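Local coordinates for beta-L-arabinobiosidase (Bacteroides thetaiotaomicron, PDB 5MQR), which probably cleaves glycosidic bonds in plant pectin as a multidomain gut-bacterial enzyme, releasing arabinobiose and perhaps acting as an exo-alpha-sialidase, at residues T693-Q698 with N706-A711. Numbering follows the deposited sequence.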
ATOM      1  N   THR A 693      -5.021 -37.271  -4.548  1.00 23.87           N
ATOM      2  CA  THR A 693      -6.295 -37.928  -4.739  1.00 24.06           C
ATOM      3  C   THR A 693      -7.365 -37.017  -5.364  1.00 23.86           C
ATOM      4  O   THR A 693      -7.199 -35.782  -5.454  1.00 23.24           O
ATOM      5  CB  THR A 693      -6.825 -38.447  -3.389  1.00 24.34           C
ATOM      6  OG1 THR A 693      -6.828 -37.373  -2.446  1.00 24.00           O
ATOM      7  CG2 THR A 693      -5.932 -39.572  -2.843  1.00 24.76           C
ATOM      8  N   GLU A 694      -8.447 -37.668  -5.799  1.00 23.70           N
ATOM      9  CA  GLU A 694      -9.654 -37.046  -6.342  1.00 23.81           C
ATOM     10  C   GLU A 694     -10.802 -37.213  -5.315  1.00 23.93           C
ATOM     11  O   GLU A 694     -11.367 -36.199  -4.831  1.00 23.23           O
ATOM     12  CB  GLU A 694     -10.008 -37.687  -7.699  1.00 24.47           C
ATOM     13  CG  GLU A 694     -11.281 -37.188  -8.358  1.00 24.74           C
ATOM     14  CD  GLU A 694     -11.792 -38.080  -9.485  1.00 25.35           C
ATOM     15  OE1 GLU A 694     -11.181 -38.133 -10.567  1.00 25.14           O
ATOM     16  OE2 GLU A 694     -12.863 -38.682  -9.307  1.00 26.86           O
ATOM     17  N   PHE A 695     -11.135 -38.484  -5.020  1.00 24.18           N
ATOM     18  CA  PHE A 695     -12.020 -38.871  -3.923  1.00 24.53           C
ATOM     19  C   PHE A 695     -11.147 -39.150  -2.713  1.00 25.15           C
ATOM     20  O   PHE A 695     -10.104 -39.814  -2.846  1.00 26.17           O
ATOM     21  CB  PHE A 695     -12.742 -40.182  -4.222  1.00 25.00           C
ATOM     22  CG  PHE A 695     -13.941 -40.057  -5.124  1.00 25.03           C
ATOM     23  CD1 PHE A 695     -15.172 -39.708  -4.607  1.00 25.09           C
ATOM     24  CD2 PHE A 695     -13.846 -40.359  -6.466  1.00 25.50           C
ATOM     25  CE1 PHE A 695     -16.297 -39.638  -5.416  1.00 25.36           C
ATOM     26  CE2 PHE A 695     -14.953 -40.287  -7.292  1.00 25.75           C
ATOM     27  CZ  PHE A 695     -16.188 -39.929  -6.761  1.00 25.92           C
ATOM     28  N   LEU A 696     -11.573 -38.697  -1.535  1.00 25.05           N
ATOM     29  CA  LEU A 696     -10.915 -39.105  -0.277  1.00 25.40           C
ATOM     30  C   LEU A 696     -11.270 -40.554   0.074  1.00 25.65           C
ATOM     31  O   LEU A 696     -10.400 -41.318   0.465  1.00 25.38           O
ATOM     32  CB  LEU A 696     -11.275 -38.196   0.895  1.00 25.20           C
ATOM     33  CG  LEU A 696     -10.882 -36.729   0.759  1.00 25.45           C
ATOM     34  CD1 LEU A 696     -11.378 -35.979   1.987  1.00 25.39           C
ATOM     35  CD2 LEU A 696      -9.384 -36.554   0.618  1.00 25.78           C
ATOM     36  N   VAL A 697     -12.541 -40.916  -0.089  1.00 25.79           N
ATOM     37  CA  VAL A 697     -12.976 -42.291   0.115  1.00 26.87           C
ATOM     38  C   VAL A 697     -12.320 -43.261  -0.885  1.00 28.07           C
ATOM     39  O   VAL A 697     -11.934 -42.870  -1.995  1.00 27.12           O
ATOM     40  CB  VAL A 697     -14.520 -42.454   0.051  1.00 26.63           C
ATOM     41  CG1 VAL A 697     -15.217 -41.587   1.107  1.00 25.89           C
ATOM     42  CG2 VAL A 697     -15.043 -42.203  -1.364  1.00 26.33           C
ATOM     43  N   GLN A 698     -12.180 -44.515  -0.454  1.00 29.71           N
ATOM     44  CA  GLN A 698     -11.473 -45.543  -1.213  1.00 31.50           C
ATOM     45  C   GLN A 698     -12.317 -45.976  -2.402  1.00 30.94           C
ATOM     46  O   GLN A 698     -13.355 -46.587  -2.209  1.00 30.87           O
ATOM     47  CB  GLN A 698     -11.201 -46.771  -0.329  1.00 34.18           C
ATOM     48  CG  GLN A 698     -10.564 -47.966  -1.036  1.00 36.86           C
ATOM     49  CD  GLN A 698      -9.109 -47.722  -1.334  1.00 40.20           C
ATOM     50  OE1 GLN A 698      -8.693 -47.587  -2.509  1.00 42.37           O
ATOM     51  NE2 GLN A 698      -8.311 -47.633  -0.264  1.00 42.27           N
ATOM     52  N   ASN A 706      -5.118 -45.073  -4.059  1.00 28.31           N
ATOM     53  CA  ASN A 706      -6.395 -44.444  -4.392  1.00 27.79           C
ATOM     54  C   ASN A 706      -6.330 -43.347  -5.505  1.00 27.14           C
ATOM     55  O   ASN A 706      -7.187 -42.465  -5.591  1.00 26.11           O
ATOM     56  CB  ASN A 706      -7.067 -43.924  -3.105  1.00 26.96           C
ATOM     57  CG  ASN A 706      -8.553 -43.768  -3.243  1.00 26.74           C
ATOM     58  OD1 ASN A 706      -9.225 -44.597  -3.868  1.00 26.77           O
ATOM     59  ND2 ASN A 706      -9.088 -42.690  -2.667  1.00 26.75           N
ATOM     60  N   LEU A 707      -5.337 -43.445  -6.381  1.00 27.26           N
ATOM     61  CA  LEU A 707      -5.147 -42.442  -7.420  1.00 27.07           C
ATOM     62  C   LEU A 707      -6.086 -42.662  -8.600  1.00 26.92           C
ATOM     63  O   LEU A 707      -6.231 -43.776  -9.090  1.00 27.13           O
ATOM     64  CB  LEU A 707      -3.698 -42.437  -7.886  1.00 27.79           C
ATOM     65  CG  LEU A 707      -2.669 -42.033  -6.827  1.00 28.23           C
ATOM     66  CD1 LEU A 707      -1.255 -42.255  -7.355  1.00 28.87           C
ATOM     67  CD2 LEU A 707      -2.866 -40.585  -6.399  1.00 27.80           C
ATOM     68  N   ILE A 708      -6.731 -41.584  -9.024  1.00 26.27           N
ATOM     69  CA  ILE A 708      -7.599 -41.567 -10.182  1.00 26.10           C
ATOM     70  C   ILE A 708      -7.104 -40.465 -11.146  1.00 26.01           C
ATOM     71  O   ILE A 708      -6.915 -39.319 -10.745  1.00 24.95           O
ATOM     72  CB  ILE A 708      -9.039 -41.298  -9.735  1.00 25.79           C
ATOM     73  CG1 ILE A 708      -9.546 -42.450  -8.868  1.00 26.05           C
ATOM     74  CG2 ILE A 708      -9.950 -41.071 -10.935  1.00 25.83           C
ATOM     75  CD1 ILE A 708     -10.805 -42.147  -8.091  1.00 25.92           C
ATOM     76  N   ALA A 709      -6.931 -40.815 -12.420  1.00 26.21           N
ATOM     77  CA  ALA A 709      -6.266 -39.937 -13.395  1.00 26.28           C
ATOM     78  C   ALA A 709      -7.124 -38.867 -14.050  1.00 25.92           C
ATOM     79  O   ALA A 709      -6.608 -37.995 -14.743  1.00 25.47           O
ATOM     80  CB  ALA A 709      -5.646 -40.773 -14.493  1.00 26.93           C
ATOM     81  N   CYS A 710      -8.424 -38.983 -13.883  1.00 26.26           N
ATOM     82  CA  CYS A 710      -9.395 -38.171 -14.615  1.00 26.59           C
ATOM     83  C   CYS A 710      -9.099 -36.674 -14.594  1.00 25.32           C
ATOM     84  O   CYS A 710      -9.080 -36.039 -15.655  1.00 25.31           O
ATOM     85  CB  CYS A 710     -10.800 -38.433 -14.049  1.00 27.24           C
ATOM     86  SG  CYS A 710     -12.050 -37.410 -14.822  1.00 29.38           S
ATOM     87  N   ALA A 711      -8.843 -36.139 -13.394  1.00 24.13           N
ATOM     88  CA  ALA A 711      -8.672 -34.687 -13.172  1.00 23.61           C
ATOM     89  C   ALA A 711      -7.222 -34.204 -12.923  1.00 23.37           C
ATOM     90  O   ALA A 711      -7.013 -33.109 -12.381  1.00 23.28           O
ATOM     91  CB  ALA A 711      -9.572 -34.244 -12.017  1.00 22.98           C
TER
HETATM   92  O   HOH W   1      -9.113 -40.446  -5.289  1.00 21.74           O
HETATM   93  O   HOH W   2      -8.807 -37.325 -10.900  1.00 21.78           O
HETATM   94  O   HOH W   3      -7.961 -41.178  -0.527  1.00 23.17           O
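Asn706 turns its amide toward the loop residues Phe695 to Val697, joining two arms of the long irregular loop that runs from strand 691-692 to helix 712-719 of the helical, MGH1-like glycoside hydrolase domain. CG of Asn706 stands anti to the backbone N (chi1 -157°), which carries ND2 to Val697 O at 2.9 Å. This hydrogen bond is bent, with an N-H...O angle of 148°, and the donor sits above the carbonyl plane. Phe695 O is also near ND2, at 3.1 Å, but the angle is too poor for a bond. A water accepts from ND2 and lies within hydrogen-bonding distance of Leu696 O, though it has more acceptors near it than protons to give, while OD1 is held by Arg699 N and Ser702 OG, so both ends of the amide are fixed.

Further along, Ile708 is turned toward 693-698 and lies between two neighbours. Its CD1 meets the edge of the Phe695 ring, near the ring plane, 3.9 Å from CD2; Arg699 makes a cation-pi contact with the same ring. Its CG2 lies 3.2 Å from Glu694 OE1, the two side chains crossing at about a right angle. Glu694 reaches there because its chain is extended, and OE2 makes a weak hydrogen bond to Tyr1016 OH.

Water bridges complete the buried join. One accepts from Glu694 N and donates to Phe695 O and Asn706 O. Another accepts from Ala711 N, the N-cap residue of helix 712-719, and donates to Ile708 O. The same water also donates to Glu694, its oxygen 2.5 Å from OE1.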